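Local coordinates for protein C2 toxin component I (Clostridium botulinum, PDB 2J3X) that is the enzymatic component of a binary toxin and probably transfers ADP-ribose from NAD to actin of the host cell, at residues E48-I60 with E75-E87. The protein carries 2 engineered substitutions. Sequence-based numbering, arbitrary orientation.
Unlike the reference sequence in segment 75-87: Gln77 (reference His). With SO4 (sulfate ion), chain P; SO4 (sulfate ion), chain M.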
loop_
_atom_site.group_PDB
_atom_site.type_symbol
_atom_site.label_atom_id
_atom_site.label_comp_id
_atom_site.label_asym_id
_atom_site.label_seq_id
_atom_site.Cartn_x
_atom_site.Cartn_y
_atom_site.Cartn_z
ATOM N N GLU A 48 -18.985 7.289 10.798
ATOM C CA GLU A 48 -18.291 6.438 11.760
ATOM C C GLU A 48 -18.051 5.007 11.222
ATOM O O GLU A 48 -16.896 4.565 11.178
ATOM C CB GLU A 48 -19.095 6.363 13.052
ATOM C CG GLU A 48 -18.266 6.392 14.318
ATOM C CD GLU A 48 -18.153 7.810 14.919
ATOM O OE1 GLU A 48 -19.209 8.399 15.304
ATOM O OE2 GLU A 48 -17.002 8.327 15.020
ATOM N N TYR A 49 -19.121 4.311 10.808
ATOM C CA TYR A 49 -19.033 2.955 10.234
ATOM C C TYR A 49 -18.212 2.938 8.974
ATOM O O TYR A 49 -17.465 2.008 8.794
ATOM C CB TYR A 49 -20.411 2.313 9.993
ATOM C CG TYR A 49 -20.553 1.030 9.096
ATOM C CD1 TYR A 49 -20.679 1.141 7.709
ATOM C CD2 TYR A 49 -20.658 -0.264 9.642
ATOM C CE1 TYR A 49 -20.880 0.009 6.865
ATOM C CE2 TYR A 49 -20.847 -1.440 8.793
ATOM C CZ TYR A 49 -20.977 -1.290 7.395
ATOM O OH TYR A 49 -21.223 -2.387 6.493
ATOM N N LYS A 50 -18.355 3.933 8.099
ATOM C CA LYS A 50 -17.542 3.952 6.871
ATOM C C LYS A 50 -16.059 4.020 7.213
ATOM O O LYS A 50 -15.249 3.326 6.632
ATOM C CB LYS A 50 -17.899 5.127 5.959
ATOM C CG LYS A 50 -17.056 5.110 4.676
ATOM C CD LYS A 50 -17.560 6.124 3.652
ATOM C CE LYS A 50 -16.765 5.984 2.380
ATOM N NZ LYS A 50 -15.496 6.733 2.477
ATOM N N THR A 51 -15.718 4.859 8.187
ATOM C CA THR A 51 -14.320 4.952 8.636
ATOM C C THR A 51 -13.858 3.598 9.188
ATOM O O THR A 51 -12.761 3.100 8.863
ATOM C CB THR A 51 -14.181 6.081 9.688
ATOM O OG1 THR A 51 -14.390 7.329 9.015
ATOM C CG2 THR A 51 -12.765 6.073 10.339
ATOM N N LYS A 52 -14.712 3.001 9.996
ATOM C CA LYS A 52 -14.398 1.732 10.651
ATOM C C LYS A 52 -14.166 0.605 9.623
ATOM O O LYS A 52 -13.191 -0.199 9.725
ATOM C CB LYS A 52 -15.521 1.375 11.627
ATOM C CG LYS A 52 -15.309 0.055 12.380
ATOM C CD LYS A 52 -16.268 -1.043 11.951
ATOM C CE LYS A 52 -17.361 -1.198 12.987
ATOM N NZ LYS A 52 -18.541 -1.892 12.398
ATOM N N ILE A 53 -15.108 0.485 8.684
ATOM C CA ILE A 53 -15.023 -0.550 7.655
ATOM C C ILE A 53 -13.837 -0.307 6.709
ATOM O O ILE A 53 -13.142 -1.270 6.308
ATOM C CB ILE A 53 -16.378 -0.612 6.868
ATOM C CG1 ILE A 53 -17.413 -1.396 7.687
ATOM C CG2 ILE A 53 -16.236 -1.269 5.500
ATOM C CD1 ILE A 53 -17.001 -2.952 8.005
ATOM N N ASP A 54 -13.569 0.961 6.368
ATOM C CA ASP A 54 -12.407 1.258 5.516
ATOM C C ASP A 54 -11.125 0.833 6.218
ATOM O O ASP A 54 -10.258 0.216 5.615
ATOM C CB ASP A 54 -12.321 2.775 5.142
ATOM C CG ASP A 54 -13.228 3.146 3.930
ATOM O OD1 ASP A 54 -13.608 2.265 3.149
ATOM O OD2 ASP A 54 -13.516 4.343 3.726
ATOM N N ASN A 55 -11.003 1.184 7.497
ATOM C CA ASN A 55 -9.805 0.779 8.257
ATOM C C ASN A 55 -9.701 -0.728 8.368
ATOM O O ASN A 55 -8.626 -1.306 8.222
ATOM C CB ASN A 55 -9.895 1.394 9.653
ATOM C CG ASN A 55 -9.560 2.869 9.665
ATOM O OD1 ASN A 55 -8.980 3.416 8.728
ATOM N ND2 ASN A 55 -9.877 3.515 10.775
ATOM N N PHE A 56 -10.823 -1.385 8.615
ATOM C CA PHE A 56 -10.860 -2.844 8.698
ATOM C C PHE A 56 -10.429 -3.462 7.345
ATOM O O PHE A 56 -9.717 -4.468 7.310
ATOM C CB PHE A 56 -12.258 -3.315 9.136
ATOM C CG PHE A 56 -12.320 -4.789 9.475
ATOM C CD1 PHE A 56 -11.896 -5.258 10.716
ATOM C CD2 PHE A 56 -12.711 -5.704 8.507
ATOM C CE1 PHE A 56 -11.926 -6.639 11.020
ATOM C CE2 PHE A 56 -12.723 -7.073 8.793
ATOM C CZ PHE A 56 -12.352 -7.548 10.035
ATOM N N SER A 57 -10.913 -2.901 6.241
ATOM C CA SER A 57 -10.571 -3.428 4.916
ATOM C C SER A 57 -9.074 -3.322 4.634
ATOM O O SER A 57 -8.498 -4.136 3.884
ATOM C CB SER A 57 -11.416 -2.757 3.795
ATOM O OG SER A 57 -10.936 -1.423 3.487
ATOM N N THR A 58 -8.413 -2.323 5.248
ATOM C CA THR A 58 -6.936 -2.204 5.148
ATOM C C THR A 58 -6.276 -3.250 6.058
ATOM O O THR A 58 -5.339 -3.929 5.642
ATOM C CB THR A 58 -6.548 -0.810 5.592
ATOM O OG1 THR A 58 -7.076 0.130 4.626
ATOM C CG2 THR A 58 -5.022 -0.648 5.658
ATOM N N ASP A 59 -6.735 -3.313 7.316
ATOM C CA ASP A 59 -6.174 -4.251 8.302
ATOM C C ASP A 59 -6.049 -5.690 7.790
ATOM O O ASP A 59 -5.014 -6.349 7.984
ATOM C CB ASP A 59 -7.078 -4.303 9.553
ATOM C CG ASP A 59 -7.166 -2.976 10.272
ATOM O OD1 ASP A 59 -6.335 -2.081 10.061
ATOM O OD2 ASP A 59 -8.154 -2.836 11.030
ATOM N N ILE A 60 -7.107 -6.174 7.143
ATOM C CA ILE A 60 -7.116 -7.562 6.649
ATOM C C ILE A 60 -6.146 -7.883 5.548
ATOM O O ILE A 60 -5.765 -9.047 5.423
ATOM C CB ILE A 60 -8.541 -8.043 6.300
ATOM C CG1 ILE A 60 -9.085 -7.200 5.130
ATOM C CG2 ILE A 60 -9.475 -7.914 7.580
ATOM C CD1 ILE A 60 -10.559 -7.437 4.827
ATOM N N GLU A 75 -17.757 -16.167 12.064
ATOM C CA GLU A 75 -18.836 -15.334 11.538
ATOM C C GLU A 75 -18.609 -13.835 11.784
ATOM O O GLU A 75 -19.531 -13.101 12.187
ATOM C CB GLU A 75 -20.186 -15.742 12.158
ATOM C CG GLU A 75 -20.440 -17.232 12.181
ATOM C CD GLU A 75 -21.020 -17.680 10.888
ATOM O OE1 GLU A 75 -20.526 -17.195 9.847
ATOM O OE2 GLU A 75 -21.976 -18.475 10.902
ATOM N N ASN A 76 -17.383 -13.377 11.566
ATOM C CA ASN A 76 -17.052 -11.992 11.790
ATOM C C ASN A 76 -17.806 -11.081 10.821
ATOM O O ASN A 76 -17.588 -11.158 9.592
ATOM C CB ASN A 76 -15.546 -11.811 11.681
ATOM C CG ASN A 76 -15.107 -10.384 12.006
ATOM O OD1 ASN A 76 -15.352 -9.469 11.227
ATOM N ND2 ASN A 76 -14.556 -10.180 13.198
ATOM N N GLN A 77 -18.644 -10.198 11.367
ATOM C CA GLN A 77 -19.506 -9.356 10.544
ATOM C C GLN A 77 -18.701 -8.278 9.862
ATOM O O GLN A 77 -19.082 -7.852 8.745
ATOM C CB GLN A 77 -20.669 -8.734 11.351
ATOM C CG GLN A 77 -21.745 -9.823 11.795
ATOM C CD GLN A 77 -22.218 -10.732 10.658
ATOM O OE1 GLN A 77 -22.732 -10.258 9.621
ATOM N NE2 GLN A 77 -22.047 -12.061 10.845
ATOM N N ASN A 78 -17.626 -7.803 10.500
ATOM C CA ASN A 78 -16.799 -6.774 9.796
ATOM C C ASN A 78 -16.246 -7.378 8.498
ATOM O O ASN A 78 -16.325 -6.739 7.436
ATOM C CB ASN A 78 -15.684 -6.271 10.684
ATOM C CG ASN A 78 -16.199 -5.361 11.795
ATOM O OD1 ASN A 78 -17.292 -4.819 11.690
ATOM N ND2 ASN A 78 -15.392 -5.178 12.841
ATOM N N LEU A 79 -15.738 -8.614 8.569
ATOM C CA LEU A 79 -15.134 -9.209 7.363
ATOM C C LEU A 79 -16.220 -9.503 6.337
ATOM O O LEU A 79 -16.030 -9.265 5.137
ATOM C CB LEU A 79 -14.336 -10.474 7.739
ATOM C CG LEU A 79 -13.795 -11.282 6.584
ATOM C CD1 LEU A 79 -12.711 -10.425 5.797
ATOM C CD2 LEU A 79 -13.130 -12.550 7.140
ATOM N N PHE A 80 -17.330 -10.093 6.775
ATOM C CA PHE A 80 -18.439 -10.355 5.820
ATOM C C PHE A 80 -18.941 -9.076 5.179
ATOM O O PHE A 80 -19.285 -9.080 3.990
ATOM C CB PHE A 80 -19.621 -11.032 6.499
ATOM C CG PHE A 80 -19.327 -12.451 6.972
ATOM C CD1 PHE A 80 -18.185 -13.145 6.589
ATOM C CD2 PHE A 80 -20.288 -13.109 7.734
ATOM C CE1 PHE A 80 -17.950 -14.492 7.065
ATOM C CE2 PHE A 80 -20.082 -14.411 8.179
ATOM C CZ PHE A 80 -18.943 -15.096 7.849
ATOM N N ASP A 81 -19.003 -7.999 5.951
ATOM C CA ASP A 81 -19.460 -6.710 5.396
ATOM C C ASP A 81 -18.494 -6.200 4.316
ATOM O O ASP A 81 -18.928 -5.774 3.240
ATOM C CB ASP A 81 -19.634 -5.642 6.496
ATOM C CG ASP A 81 -20.938 -5.812 7.267
ATOM O OD1 ASP A 81 -21.839 -6.504 6.750
ATOM O OD2 ASP A 81 -21.040 -5.239 8.375
ATOM N N VAL A 82 -17.184 -6.251 4.574
ATOM C CA VAL A 82 -16.177 -5.923 3.524
ATOM C C VAL A 82 -16.391 -6.808 2.287
ATOM O O VAL A 82 -16.395 -6.303 1.132
ATOM C CB VAL A 82 -14.719 -6.041 4.042
ATOM C CG1 VAL A 82 -13.645 -6.052 2.905
ATOM C CG2 VAL A 82 -14.423 -4.946 5.120
ATOM N N GLU A 83 -16.550 -8.117 2.482
ATOM C CA GLU A 83 -16.735 -9.003 1.321
ATOM C C GLU A 83 -18.018 -8.645 0.552
ATOM O O GLU A 83 -18.040 -8.676 -0.690
ATOM C CB GLU A 83 -16.758 -10.438 1.820
ATOM C CG GLU A 83 -15.374 -10.890 2.365
ATOM C CD GLU A 83 -15.393 -12.243 3.093
ATOM O OE1 GLU A 83 -16.485 -12.689 3.464
ATOM O OE2 GLU A 83 -14.285 -12.840 3.237
ATOM N N ARG A 84 -19.081 -8.317 1.284
ATOM C CA ARG A 84 -20.369 -7.956 0.649
ATOM C C ARG A 84 -20.310 -6.662 -0.150
ATOM O O ARG A 84 -20.951 -6.540 -1.198
ATOM C CB ARG A 84 -21.483 -7.906 1.695
ATOM C CG ARG A 84 -21.908 -9.342 2.133
ATOM C CD ARG A 84 -22.703 -9.342 3.430
ATOM N NE ARG A 84 -22.844 -10.724 3.918
ATOM C CZ ARG A 84 -23.124 -11.045 5.189
ATOM N NH1 ARG A 84 -23.346 -10.089 6.121
ATOM N NH2 ARG A 84 -23.200 -12.338 5.534
ATOM N N ILE A 85 -19.558 -5.693 0.367
ATOM C CA ILE A 85 -19.336 -4.413 -0.334
ATOM C C ILE A 85 -18.540 -4.714 -1.610
ATOM O O ILE A 85 -18.851 -4.214 -2.692
ATOM C CB ILE A 85 -18.662 -3.351 0.583
ATOM C CG1 ILE A 85 -19.624 -2.909 1.685
ATOM C CG2 ILE A 85 -18.263 -2.098 -0.242
ATOM C CD1 ILE A 85 -18.898 -2.203 2.879
ATOM N N ARG A 86 -17.493 -5.526 -1.509
ATOM C CA ARG A 86 -16.705 -5.894 -2.686
ATOM C C ARG A 86 -17.578 -6.532 -3.729
ATOM O O ARG A 86 -17.449 -6.220 -4.934
ATOM C CB ARG A 86 -15.585 -6.885 -2.324
ATOM C CG ARG A 86 -14.460 -6.273 -1.496
ATOM C CD ARG A 86 -13.462 -7.405 -1.269
ATOM N NE ARG A 86 -12.446 -7.083 -0.263
ATOM C CZ ARG A 86 -11.666 -7.991 0.327
ATOM N NH1 ARG A 86 -11.800 -9.299 0.049
ATOM N NH2 ARG A 86 -10.750 -7.579 1.197
ATOM N N GLU A 87 -18.429 -7.445 -3.272
ATOM C CA GLU A 87 -19.340 -8.159 -4.173
ATOM C C GLU A 87 -20.361 -7.216 -4.814
ATOM O O GLU A 87 -20.627 -7.339 -6.031
ATOM C CB GLU A 87 -20.038 -9.274 -3.407
ATOM C CG GLU A 87 -20.946 -10.159 -4.209
ATOM C CD GLU A 87 -21.652 -11.238 -3.351
ATOM O OE1 GLU A 87 -21.324 -11.404 -2.160
ATOM O OE2 GLU A 87 -22.550 -11.927 -3.873
HETATM S S SO4 P . -12.941 7.237 5.502
HETATM O O1 SO4 P . -14.375 7.294 5.194
HETATM O O2 SO4 P . -12.437 5.855 5.572
HETATM O O3 SO4 P . -12.171 7.939 4.469
HETATM O O4 SO4 P . -12.764 7.800 6.847
HETATM S S SO4 M . -11.763 -12.747 0.925
HETATM O O1 SO4 M . -12.323 -11.862 2.008
HETATM O O2 SO4 M . -12.853 -12.924 -0.030
HETATM O O3 SO4 M . -10.677 -12.051 0.226
HETATM O O4 SO4 M . -11.331 -14.038 1.471
#
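The backbones of helix 48-59 and helix 77-87 come nearest at Ile53 with Asn78 and at Ser57 with Val82. The helix axes pass 9.9 Å apart at -91°, nearly perpendicular. Asn76 is the N-cap of the second helix, and its OD1 accepts a bond from Leu79 N.

The Phe56 ring lies against this first turn. Asn78 CB stands over the middle of one ring face, 3.5 Å from the centroid, a CH-pi contact. Val82 CG2 meets the ring edge, 3.9 Å from Phe56 CD2. Phe56 CB already points at helix 77-87, and with CG anti to the backbone N (chi1 -170°) the ring lies against Asn78 CB. Ile53 is a knob in the hole formed by Asn78, Asp81, Val82 and Ile85; its CG2 is 3.9 Å from Ile85 CD1. At the far end, Ile60 CD1 touches Leu79 CD1 (3.8 Å) and Val82 CG1.

Lys52 and Arg86 lie at the periphery. Lys52 NZ donates to Asn78 OD1 over 3.3 Å, tilted 26° from the carbonyl plane. Arg86 NE hydrogen-bonds Gln189 OE1, and NH1 a sulfate probably from the crystallisation liquor. Tyr49 and Asp81 are buried. Asp81 OD2 sits at the Tyr49 ring edge; Tyr49 OH is hydrogen-bonded to Ala40 O.

Helix 65-73 joins the two segments and also packs on Phe56 and Ile60. Phe56 also touches Ile409 of the second ADP-ribosyltransferase-family region. This is a near-perpendicular helix crossing, with Ile53 as its knob, among the N-terminal helices of the first such region.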